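Local coordinates for macro domain-containing protein (Thermosipho africanus, PDB 7OMU) that is of unknown function but joins a DarT-like domain of the ADP-ribosyl clan to a macro domain that holds adenosine-5-diphosphoribose, at residues 26-32 and 106-112; 90-95 and 233-238; 185-189 and 212-216. The protein carries 1 engineered substitution. All coordinates share one frame; numbering follows the deposited sequence.

Interaction 1 of 3, residues 26-32 and 106-112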
loop_
_atom_site.group_PDB
_atom_site.type_symbol
_atom_site.label_atom_id
_atom_site.label_comp_id
_atom_site.label_asym_id
_atom_site.label_seq_id
_atom_site.Cartn_x
_atom_site.Cartn_y
_atom_site.Cartn_z
ATOM N N LEU A 26 -6.213 -14.809 -9.356
ATOM C CA LEU A 26 -5.540 -15.114 -8.067
ATOM C C LEU A 26 -4.035 -14.880 -8.249
ATOM O O LEU A 26 -3.572 -14.857 -9.404
ATOM C CB LEU A 26 -5.859 -16.553 -7.655
ATOM C CG LEU A 26 -7.313 -16.815 -7.269
ATOM C CD1 LEU A 26 -7.618 -18.300 -7.299
ATOM C CD2 LEU A 26 -7.631 -16.253 -5.897
ATOM N N TYR A 27 -3.301 -14.693 -7.152
ATOM C CA TYR A 27 -1.937 -14.108 -7.152
ATOM C C TYR A 27 -1.018 -14.895 -6.219
ATOM O O TYR A 27 -1.387 -15.117 -5.052
ATOM C CB TYR A 27 -2.019 -12.639 -6.738
ATOM C CG TYR A 27 -2.946 -11.808 -7.588
ATOM C CD1 TYR A 27 -2.526 -11.284 -8.802
ATOM C CD2 TYR A 27 -4.253 -11.565 -7.197
ATOM C CE1 TYR A 27 -3.376 -10.540 -9.601
ATOM C CE2 TYR A 27 -5.111 -10.809 -7.980
ATOM C CZ TYR A 27 -4.673 -10.296 -9.188
ATOM O OH TYR A 27 -5.521 -9.560 -9.965
ATOM N N TYR A 28 0.142 -15.309 -6.735
ATOM C CA TYR A 28 1.227 -15.981 -5.975
ATOM C C TYR A 28 2.459 -15.075 -6.000
ATOM O O TYR A 28 2.974 -14.791 -7.100
ATOM C CB TYR A 28 1.519 -17.357 -6.569
ATOM C CG TYR A 28 2.626 -18.120 -5.888
ATOM C CD1 TYR A 28 2.411 -18.794 -4.698
ATOM C CD2 TYR A 28 3.894 -18.180 -6.443
ATOM C CE1 TYR A 28 3.426 -19.519 -4.083
ATOM C CE2 TYR A 28 4.921 -18.885 -5.835
ATOM C CZ TYR A 28 4.688 -19.560 -4.652
ATOM O OH TYR A 28 5.714 -20.252 -4.071
ATOM N N ILE A 29 2.886 -14.608 -4.823
ATOM C CA ILE A 29 4.116 -13.782 -4.631
ATOM C C ILE A 29 5.320 -14.723 -4.631
ATOM O O ILE A 29 5.243 -15.757 -3.942
ATOM C CB ILE A 29 4.039 -12.982 -3.318
ATOM C CG1 ILE A 29 2.827 -12.051 -3.291
ATOM C CG2 ILE A 29 5.332 -12.220 -3.072
ATOM C CD1 ILE A 29 2.456 -11.592 -1.903
ATOM N N THR A 30 6.388 -14.369 -5.348
ATOM C CA THR A 30 7.653 -15.149 -5.396
ATOM C C THR A 30 8.834 -14.261 -5.799
ATOM O O THR A 30 8.608 -13.160 -6.335
ATOM C CB THR A 30 7.532 -16.335 -6.361
ATOM O OG1 THR A 30 8.596 -17.244 -6.069
ATOM C CG2 THR A 30 7.569 -15.921 -7.816
ATOM N N HIS A 31 10.054 -14.746 -5.565
ATOM C CA HIS A 31 11.306 -14.135 -6.078
ATOM C C HIS A 31 11.306 -14.293 -7.599
ATOM O O HIS A 31 10.867 -15.347 -8.087
ATOM C CB HIS A 31 12.539 -14.761 -5.414
ATOM C CG HIS A 31 13.767 -13.921 -5.518
ATOM N ND1 HIS A 31 14.397 -13.673 -6.722
ATOM C CD2 HIS A 31 14.487 -13.278 -4.573
ATOM C CE1 HIS A 31 15.450 -12.910 -6.517
ATOM N NE2 HIS A 31 15.531 -12.654 -5.206
ATOM N N ILE A 32 11.766 -13.275 -8.323
ATOM C CA ILE A 32 11.683 -13.231 -9.810
ATOM C C ILE A 32 12.639 -14.273 -10.410
ATOM O O ILE A 32 12.448 -14.634 -11.585
ATOM C CB ILE A 32 11.935 -11.806 -10.339
ATOM C CG1 ILE A 32 11.613 -11.712 -11.831
ATOM C CG2 ILE A 32 13.350 -11.347 -10.028
ATOM C CD1 ILE A 32 11.556 -10.303 -12.368
ATOM N N ASP A 106 13.287 -7.500 -7.281
ATOM C CA ASP A 106 13.597 -8.885 -6.828
ATOM C C ASP A 106 12.327 -9.744 -6.818
ATOM O O ASP A 106 12.457 -10.973 -6.655
ATOM C CB ASP A 106 14.201 -8.915 -5.421
ATOM C CG ASP A 106 15.507 -8.157 -5.270
ATOM O OD1 ASP A 106 16.389 -8.322 -6.142
ATOM O OD2 ASP A 106 15.638 -7.418 -4.270
ATOM N N LEU A 107 11.147 -9.130 -6.951
ATOM C CA LEU A 107 9.848 -9.808 -6.712
ATOM C C LEU A 107 9.019 -9.861 -7.994
ATOM O O LEU A 107 9.155 -8.958 -8.858
ATOM C CB LEU A 107 9.086 -9.072 -5.606
ATOM C CG LEU A 107 9.648 -9.247 -4.197
ATOM C CD1 LEU A 107 8.773 -8.529 -3.181
ATOM C CD2 LEU A 107 9.775 -10.720 -3.837
ATOM N N ALA A 108 8.175 -10.889 -8.073
ATOM C CA ALA A 108 7.190 -11.124 -9.147
ATOM C C ALA A 108 5.906 -11.678 -8.524
ATOM O O ALA A 108 5.997 -12.557 -7.653
ATOM C CB ALA A 108 7.770 -12.065 -10.168
ATOM N N ILE A 109 4.754 -11.153 -8.939
ATOM C CA ILE A 109 3.414 -11.691 -8.570
ATOM C C ILE A 109 2.895 -12.474 -9.779
ATOM O O ILE A 109 2.728 -11.871 -10.853
ATOM C CB ILE A 109 2.477 -10.558 -8.110
ATOM C CG1 ILE A 109 3.007 -9.912 -6.826
ATOM C CG2 ILE A 109 1.050 -11.052 -7.932
ATOM C CD1 ILE A 109 2.693 -8.443 -6.695
ATOM N N VAL A 110 2.732 -13.786 -9.615
ATOM C CA VAL A 110 2.271 -14.712 -10.686
ATOM C C VAL A 110 0.747 -14.762 -10.614
ATOM O O VAL A 110 0.225 -15.144 -9.555
ATOM C CB VAL A 110 2.901 -16.111 -10.544
ATOM C CG1 VAL A 110 2.400 -17.070 -11.620
ATOM C CG2 VAL A 110 4.422 -16.037 -10.554
ATOM N N ALA A 111 0.078 -14.349 -11.689
ATOM C CA ALA A 111 -1.394 -14.346 -11.812
ATOM C C ALA A 111 -1.868 -15.747 -12.211
ATOM O O ALA A 111 -1.282 -16.338 -13.136
ATOM C CB ALA A 111 -1.828 -13.307 -12.812
ATOM N N VAL A 112 -2.891 -16.251 -11.521
ATOM C CA VAL A 112 -3.541 -17.567 -11.775
ATOM C C VAL A 112 -5.007 -17.282 -12.112
ATOM O O VAL A 112 -5.593 -16.440 -11.423
ATOM C CB VAL A 112 -3.385 -18.483 -10.548
ATOM C CG1 VAL A 112 -4.118 -19.804 -10.720
ATOM C CG2 VAL A 112 -1.921 -18.723 -10.215
#
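Ile29 and Ile109, a non-hydrogen-bonded pair of two antiparallel strands, lie side by side and point the same way, with Ile29 CG1 4.1 Å from Ile109 CG1. In Ile109 this branch is anti to the carbonyl carbon (chi1 -64°), while CG2, anti to the backbone N, reaches Tyr27 CB at 3.7 Å, meeting the tyrosine ring obliquely. On the other face, Thr30 CG2 meets Val110 CG2 at 4.2 Å. Between these side chains the backbones pair regularly: Leu26 with Val112, Tyr28 with Val110 and Thr30 with Ala108 each exchange two N-H...O bonds, such as Tyr28 N to Val110 O at 2.8 Å. A further bond runs from Ile32 N to Asp106 O, 2.9 Å. The same oxygen sits over the centre of the His31 ring, 3.3 Å above its plane, while His31 ND1 is hydrogen-bonded to Asp33 N. Further out, helix 92-99 covers Ile29 and Ile109 through Leu94, and Leu85 packs against Leu26, Tyr28 and Val112 on the opposite face. Strand 182-187 pairs with the far side of 107-113, making it an inner strand. Backbone bonding thus fixes the register, while mainly apolar contacts between the side chains pack both faces of the sheet, and the polar ends of Tyr28 and Thr30 are taken by hydrogen bonds to Lys58 and Asn34.

Interaction 2 of 3, residues 90-95 and 233-238. With APR (adenosine-5-diphosphoribose), chain C.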
loop_
_atom_site.group_PDB
_atom_site.type_symbol
_atom_site.label_atom_id
_atom_site.label_comp_id
_atom_site.label_asym_id
_atom_site.label_seq_id
_atom_site.Cartn_x
_atom_site.Cartn_y
_atom_site.Cartn_z
ATOM N N ARG A 90 -1.304 -7.203 -2.713
ATOM C CA ARG A 90 -0.855 -5.917 -2.117
ATOM C C ARG A 90 -1.285 -5.906 -0.647
ATOM O O ARG A 90 -2.256 -5.190 -0.320
ATOM C CB ARG A 90 -1.441 -4.744 -2.906
ATOM C CG ARG A 90 -0.848 -3.387 -2.561
ATOM C CD ARG A 90 -1.490 -2.298 -3.403
ATOM N NE ARG A 90 -1.048 -0.954 -3.055
ATOM C CZ ARG A 90 -1.463 -0.267 -1.987
ATOM N NH1 ARG A 90 -2.329 -0.797 -1.135
ATOM N NH2 ARG A 90 -1.002 0.956 -1.769
ATOM N N ASN A 91 -0.562 -6.662 0.191
ATOM C CA ASN A 91 -0.981 -7.086 1.555
ATOM C C ASN A 91 0.226 -7.104 2.495
ATOM O O ASN A 91 1.363 -6.980 2.047
ATOM C CB ASN A 91 -1.677 -8.448 1.476
ATOM C CG ASN A 91 -0.745 -9.568 1.060
ATOM O OD1 ASN A 91 0.378 -9.671 1.546
ATOM N ND2 ASN A 91 -1.210 -10.422 0.165
ATOM N N PRO A 92 0.023 -7.266 3.827
ATOM C CA PRO A 92 1.123 -7.315 4.795
ATOM C C PRO A 92 2.328 -8.214 4.479
ATOM O O PRO A 92 3.411 -7.880 4.914
ATOM C CB PRO A 92 0.426 -7.884 6.040
ATOM C CG PRO A 92 -0.958 -7.312 5.962
ATOM C CD PRO A 92 -1.290 -7.348 4.488
ATOM N N MET A 93 2.114 -9.336 3.788
ATOM C CA MET A 93 3.193 -10.295 3.441
ATOM C C MET A 93 4.134 -9.621 2.441
ATOM O O MET A 93 5.350 -9.558 2.722
ATOM C CB MET A 93 2.646 -11.590 2.832
ATOM C CG MET A 93 3.727 -12.625 2.551
ATOM S SD MET A 93 4.728 -12.961 4.025
ATOM C CE MET A 93 3.851 -14.378 4.689
ATOM N N LEU A 94 3.589 -9.123 1.329
ATOM C CA LEU A 94 4.372 -8.407 0.287
ATOM C C LEU A 94 5.100 -7.221 0.931
ATOM O O LEU A 94 6.293 -7.020 0.633
ATOM C CB LEU A 94 3.444 -7.938 -0.835
ATOM C CG LEU A 94 4.145 -7.284 -2.023
ATOM C CD1 LEU A 94 5.268 -8.158 -2.566
ATOM C CD2 LEU A 94 3.152 -6.985 -3.124
ATOM N N TYR A 95 4.413 -6.485 1.805
ATOM C CA TYR A 95 4.985 -5.337 2.548
ATOM C C TYR A 95 6.131 -5.818 3.442
ATOM O O TYR A 95 7.159 -5.122 3.498
ATOM C CB TYR A 95 3.927 -4.625 3.389
ATOM C CG TYR A 95 4.358 -3.246 3.808
ATOM C CD1 TYR A 95 4.187 -2.167 2.959
ATOM C CD2 TYR A 95 4.985 -3.026 5.025
ATOM C CE1 TYR A 95 4.592 -0.894 3.325
ATOM C CE2 TYR A 95 5.401 -1.762 5.404
ATOM C CZ TYR A 95 5.201 -0.692 4.551
ATOM O OH TYR A 95 5.606 0.560 4.907
ATOM N N ASP A 233 -0.757 6.612 -2.924
ATOM C CA ASP A 233 -1.174 6.572 -1.498
ATOM C C ASP A 233 -0.077 7.213 -0.648
ATOM O O ASP A 233 1.029 6.664 -0.603
ATOM C CB ASP A 233 -1.442 5.136 -1.052
ATOM C CG ASP A 233 -2.253 5.041 0.225
ATOM O OD1 ASP A 233 -2.316 6.048 0.955
ATOM O OD2 ASP A 233 -2.813 3.950 0.475
ATOM N N MET A 234 -0.388 8.341 -0.010
ATOM C CA MET A 234 0.542 9.131 0.837
ATOM C C MET A 234 1.129 8.245 1.944
ATOM O O MET A 234 2.331 8.387 2.236
ATOM C CB MET A 234 -0.204 10.306 1.475
ATOM C CG MET A 234 0.687 11.232 2.271
ATOM S SD MET A 234 -0.188 12.717 2.795
ATOM C CE MET A 234 -1.369 12.004 3.937
ATOM N N PHE A 235 0.312 7.366 2.534
ATOM C CA PHE A 235 0.652 6.601 3.763
ATOM C C PHE A 235 1.630 5.470 3.424
ATOM O O PHE A 235 2.317 4.975 4.343
ATOM C CB PHE A 235 -0.626 6.127 4.454
ATOM C CG PHE A 235 -1.543 7.259 4.840
ATOM C CD1 PHE A 235 -1.204 8.122 5.868
ATOM C CD2 PHE A 235 -2.720 7.490 4.149
ATOM C CE1 PHE A 235 -2.032 9.182 6.210
ATOM C CE2 PHE A 235 -3.553 8.543 4.497
ATOM C CZ PHE A 235 -3.208 9.387 5.527
ATOM N N PHE A 236 1.711 5.094 2.145
ATOM C CA PHE A 236 2.683 4.099 1.617
ATOM C C PHE A 236 3.853 4.815 0.931
ATOM O O PHE A 236 4.777 4.121 0.472
ATOM C CB PHE A 236 1.989 3.096 0.690
ATOM C CG PHE A 236 1.164 2.069 1.422
ATOM C CD1 PHE A 236 1.776 1.098 2.193
ATOM C CD2 PHE A 236 -0.219 2.085 1.359
ATOM C CE1 PHE A 236 1.023 0.159 2.879
ATOM C CE2 PHE A 236 -0.973 1.147 2.044
ATOM C CZ PHE A 236 -0.350 0.188 2.806
ATOM N N SER A 237 3.838 6.152 0.863
ATOM C CA SER A 237 5.067 6.961 0.639
ATOM C C SER A 237 6.006 6.639 1.795
ATOM O O SER A 237 5.500 6.216 2.856
ATOM C CB SER A 237 4.804 8.448 0.545
ATOM O OG SER A 237 4.978 9.094 1.797
ATOM N N ARG A 238 7.308 6.819 1.609
ATOM C CA ARG A 238 8.282 6.585 2.702
ATOM C C ARG A 238 8.848 7.938 3.148
ATOM O O ARG A 238 9.974 7.965 3.695
ATOM C CB ARG A 238 9.305 5.541 2.248
ATOM C CG ARG A 238 8.692 4.166 2.031
ATOM C CD ARG A 238 9.697 3.038 2.175
ATOM N NE ARG A 238 10.271 2.953 3.515
ATOM C CZ ARG A 238 9.678 2.416 4.581
ATOM N NH1 ARG A 238 8.457 1.911 4.500
ATOM N NH2 ARG A 238 10.313 2.397 5.741
HETATM N N1 APR C . -3.020 9.775 -0.807
HETATM C C2 APR C . -3.018 10.936 -1.475
HETATM N N3 APR C . -3.998 11.826 -1.626
HETATM C C4 APR C . -5.107 11.418 -0.986
HETATM C C5 APR C . -5.266 10.254 -0.263
HETATM C C6 APR C . -4.155 9.391 -0.175
HETATM N N6 APR C . -4.161 8.236 0.485
HETATM N N7 APR C . -6.555 10.182 0.253
HETATM C C8 APR C . -7.141 11.283 -0.158
HETATM N N9 APR C . -6.307 12.073 -0.921
HETATM C "C1'" APR C . -6.609 13.363 -1.546
HETATM C "C2'" APR C . -8.071 13.531 -1.956
HETATM O "O2'" APR C . -8.271 13.129 -3.294
HETATM C "C3'" APR C . -8.331 15.030 -1.749
HETATM O "O3'" APR C . -8.444 15.702 -2.997
HETATM O "O4'" APR C . -6.343 14.374 -0.606
HETATM C "C4'" APR C . -7.132 15.544 -0.934
HETATM C "C5'" APR C . -7.464 16.300 0.335
HETATM O "O5'" APR C . -8.199 15.442 1.260
HETATM P PA APR C . -9.379 16.016 2.199
HETATM O O1A APR C . -9.385 15.270 3.494
HETATM O O2A APR C . -10.656 16.060 1.425
HETATM O O3A APR C . -8.890 17.522 2.490
HETATM P PB APR C . -9.598 18.966 2.482
HETATM O O1B APR C . -10.209 19.180 1.137
HETATM O O2B APR C . -8.620 19.983 2.972
HETATM O O5D APR C . -10.762 18.767 3.577
HETATM C C5D APR C . -10.470 18.949 4.993
HETATM O O4D APR C . -11.971 17.180 5.663
HETATM O O1D APR C . -10.133 15.861 6.104
HETATM C C1D APR C . -11.249 16.450 6.664
HETATM O O2D APR C . -11.094 17.084 9.063
HETATM C C2D APR C . -10.825 17.473 7.729
HETATM O O3D APR C . -12.834 18.863 7.936
HETATM C C3D APR C . -11.550 18.759 7.336
HETATM C C4D APR C . -11.682 18.584 5.819
#
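Where the DarT-like part of the chain meets the adenine-binding loop of the macro domain, Tyr95 and Arg90 close on the ring of Phe236. Tyr95 CE1 comes to the edge of that ring, 3.6 Å from Phe236 CD1, but the two aromatic planes are inclined at 62° and the side chains cross obliquely. Tyr95 leaves the first turn of helix 92-99 with CG opposite the backbone N (chi1 -163°), a turn capped by Asn91 OD1, which accepts from Leu94 N and, weakly, from Met93 N. Tyr95 OH lies at the edge of the Arg238 guanidinium, 3.2 Å from Arg238 NH1, and both groups converge on Asp295 OD1, the tyrosine by a hydrogen bond and the arginine by a salt bridge. Arg90, its chain extended from CG to NE, reaches another part of the phenylalanine: Arg90 NH2 is 3.4 Å from Phe236 CD2, with the guanidinium plane nearly perpendicular to the ring, while Arg90 NH1 is hydrogen-bonded to Glu155 O.

The loop 233-238 follows strand 227-231 of the large mixed sheet and, as in other macro domains, carries an aspartate that reads the adenine. Asp233 OD1 accepts from N6 of adenosine-5-diphosphoribose at 2.9 Å, and Met234 N donates to N1 of the ligand at 3.1 Å, so the Watson-Crick edge of the adenine is recognised by one side chain and one backbone amide. The second carboxylate oxygen, Asp233 OD2, is salt-bridged to Arg259 and lies 4.2 Å from Arg90 NH2, too far for a salt bridge; the positive charge nearby would probably still stabilise the carboxylate. Phe215 adds a further aromatic ring, stacking on Phe236 and meeting Tyr95 edge-to-face.

Interaction 3 of 3, residues 185-189 and 212-216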
loop_
_atom_site.group_PDB
_atom_site.type_symbol
_atom_site.label_atom_id
_atom_site.label_comp_id
_atom_site.label_asym_id
_atom_site.label_seq_id
_atom_site.Cartn_x
_atom_site.Cartn_y
_atom_site.Cartn_z
ATOM N N ILE A 185 2.412 -12.487 -15.439
ATOM C CA ILE A 185 3.342 -12.207 -14.308
ATOM C C ILE A 185 3.445 -10.688 -14.164
ATOM O O ILE A 185 3.795 -10.023 -15.161
ATOM C CB ILE A 185 4.704 -12.888 -14.537
ATOM C CG1 ILE A 185 4.566 -14.411 -14.575
ATOM C CG2 ILE A 185 5.716 -12.443 -13.492
ATOM C CD1 ILE A 185 5.253 -15.033 -15.754
ATOM N N TYR A 186 3.104 -10.179 -12.981
ATOM C CA TYR A 186 3.165 -8.740 -12.634
ATOM C C TYR A 186 4.545 -8.455 -12.043
ATOM O O TYR A 186 5.106 -9.318 -11.344
ATOM C CB TYR A 186 2.005 -8.359 -11.712
ATOM C CG TYR A 186 0.659 -8.406 -12.384
ATOM C CD1 TYR A 186 0.221 -7.367 -13.190
ATOM C CD2 TYR A 186 -0.170 -9.507 -12.243
ATOM C CE1 TYR A 186 -1.010 -7.412 -13.825
ATOM C CE2 TYR A 186 -1.403 -9.565 -12.872
ATOM C CZ TYR A 186 -1.827 -8.512 -13.661
ATOM O OH TYR A 186 -3.038 -8.570 -14.277
ATOM N N VAL A 187 5.064 -7.264 -12.342
ATOM C CA VAL A 187 6.493 -6.885 -12.163
ATOM C C VAL A 187 6.556 -5.378 -11.896
ATOM O O VAL A 187 5.661 -4.667 -12.368
ATOM C CB VAL A 187 7.285 -7.304 -13.415
ATOM C CG1 VAL A 187 8.625 -6.605 -13.507
ATOM C CG2 VAL A 187 7.482 -8.810 -13.471
ATOM N N SER A 188 7.571 -4.919 -11.161
ATOM C CA SER A 188 7.653 -3.554 -10.577
ATOM C C SER A 188 7.869 -2.467 -11.641
ATOM O O SER A 188 7.280 -1.379 -11.461
ATOM C CB SER A 188 8.718 -3.495 -9.518
ATOM O OG SER A 188 9.968 -3.947 -10.023
ATOM N N ASP A 189 8.687 -2.704 -12.678
ATOM C CA ASP A 189 9.003 -1.666 -13.700
ATOM C C ASP A 189 9.365 -2.287 -15.055
ATOM O O ASP A 189 9.563 -3.502 -15.133
ATOM C CB ASP A 189 10.117 -0.732 -13.218
ATOM C CG ASP A 189 11.471 -1.402 -13.053
ATOM O OD1 ASP A 189 12.047 -1.812 -14.074
ATOM O OD2 ASP A 189 11.940 -1.500 -11.906
ATOM N N THR A 212 2.004 -0.406 -8.704
ATOM C CA THR A 212 0.971 -0.265 -7.640
ATOM C C THR A 212 0.890 -1.556 -6.814
ATOM O O THR A 212 0.577 -1.463 -5.613
ATOM C CB THR A 212 -0.393 0.143 -8.211
ATOM O OG1 THR A 212 -0.974 -0.962 -8.904
ATOM C CG2 THR A 212 -0.298 1.337 -9.133
ATOM N N PHE A 213 1.189 -2.710 -7.421
ATOM C CA PHE A 213 1.227 -4.029 -6.738
ATOM C C PHE A 213 2.307 -4.026 -5.653
ATOM O O PHE A 213 2.183 -4.819 -4.717
ATOM C CB PHE A 213 1.503 -5.166 -7.722
ATOM C CG PHE A 213 0.305 -5.644 -8.499
ATOM C CD1 PHE A 213 -0.089 -5.005 -9.661
ATOM C CD2 PHE A 213 -0.418 -6.746 -8.080
ATOM C CE1 PHE A 213 -1.190 -5.450 -10.376
ATOM C CE2 PHE A 213 -1.517 -7.191 -8.800
ATOM C CZ PHE A 213 -1.897 -6.549 -9.952
ATOM N N PHE A 214 3.323 -3.168 -5.775
ATOM C CA PHE A 214 4.532 -3.170 -4.914
ATOM C C PHE A 214 4.572 -1.896 -4.060
ATOM O O PHE A 214 5.674 -1.504 -3.621
ATOM C CB PHE A 214 5.766 -3.356 -5.798
ATOM C CG PHE A 214 5.680 -4.560 -6.706
ATOM C CD1 PHE A 214 6.101 -5.809 -6.270
ATOM C CD2 PHE A 214 5.166 -4.450 -7.988
ATOM C CE1 PHE A 214 6.026 -6.916 -7.104
ATOM C CE2 PHE A 214 5.089 -5.558 -8.821
ATOM C CZ PHE A 214 5.509 -6.791 -8.375
ATOM N N PHE A 215 3.401 -1.294 -3.815
ATOM C CA PHE A 215 3.202 -0.072 -2.986
ATOM C C PHE A 215 3.971 1.117 -3.580
ATOM O O PHE A 215 4.366 2.035 -2.822
ATOM C CB PHE A 215 3.631 -0.329 -1.537
ATOM C CG PHE A 215 2.967 -1.523 -0.909
ATOM C CD1 PHE A 215 1.662 -1.446 -0.446
ATOM C CD2 PHE A 215 3.635 -2.729 -0.805
ATOM C CE1 PHE A 215 1.045 -2.550 0.118
ATOM C CE2 PHE A 215 3.012 -3.833 -0.247
ATOM C CZ PHE A 215 1.721 -3.740 0.219
ATOM N N LEU A 216 4.185 1.113 -4.900
ATOM C CA LEU A 216 4.858 2.229 -5.612
ATOM C C LEU A 216 3.787 3.121 -6.227
ATOM O O LEU A 216 2.678 2.671 -6.505
ATOM C CB LEU A 216 5.807 1.676 -6.681
ATOM C CG LEU A 216 7.053 0.959 -6.164
ATOM C CD1 LEU A 216 7.855 0.366 -7.315
ATOM C CD2 LEU A 216 7.917 1.896 -5.336
#
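Phe214 reaches across the end of strand 182-187 and Ser188 just after it. From CB its CG turns anti to the carbonyl carbon (chi1 -53°), which aims the ring at the strand's backbone. Along one side, Phe214 CD2 comes to 3.7 Å from Ser188 CA, and next to it Phe214 CE2 lies 3.4 Å from Val187 C, against the peptide link to Ser188. At the tip, Phe214 CZ is 3.9 Å from Tyr186 O, an oxygen that lies at the ring edge, near its plane. One face of the same ring takes a CH-pi contact from Ser188 CB, which is 4.3 Å from the ring centroid and 22° off its normal.

The preceding residue makes a different aromatic contact. Phe213 CZ lies over the centre of the Tyr186 ring, 3.8 Å above its plane; the two rings form an offset stack with planes 20° apart. Tyr186 CG in turn falls toward the rim of the Phe213 ring, and the tyrosine hydroxyl is hydrogen-bonded to Glu25. Both phenylalanines also pack on Ile109 of the neighbouring strand 107-113. The contact thus joins strand 182-187 of the small mixed sheet in the DarT-like domain to the loop after strand 207-209, which includes a short 3-10 segment and lays the rings of Phe213 and Phe214 on the sheet.

In the fold
Interactions 1 and 3 both reach one mixed sheet: strands 107-113 and 182-187 are neighbours, and Ile109 serves both, pairing through its backbone with Tyr186 and packing by CD1 on Phe213 and Phe214. Both are buried, yet interaction 1 relies on backbone hydrogen bonds and aliphatic side chains, whereas interaction 3 lays aromatic rings on a strand. Interaction 2, only partly buried and near the centre of the chain, joins the two halves of the protein through rings and guanidinium groups beside the ligand. Leu94 ties helix 92-99 to interaction 1, and Phe215, from the loop of interaction 3, carries the aromatic packing on to Arg90 and Tyr95.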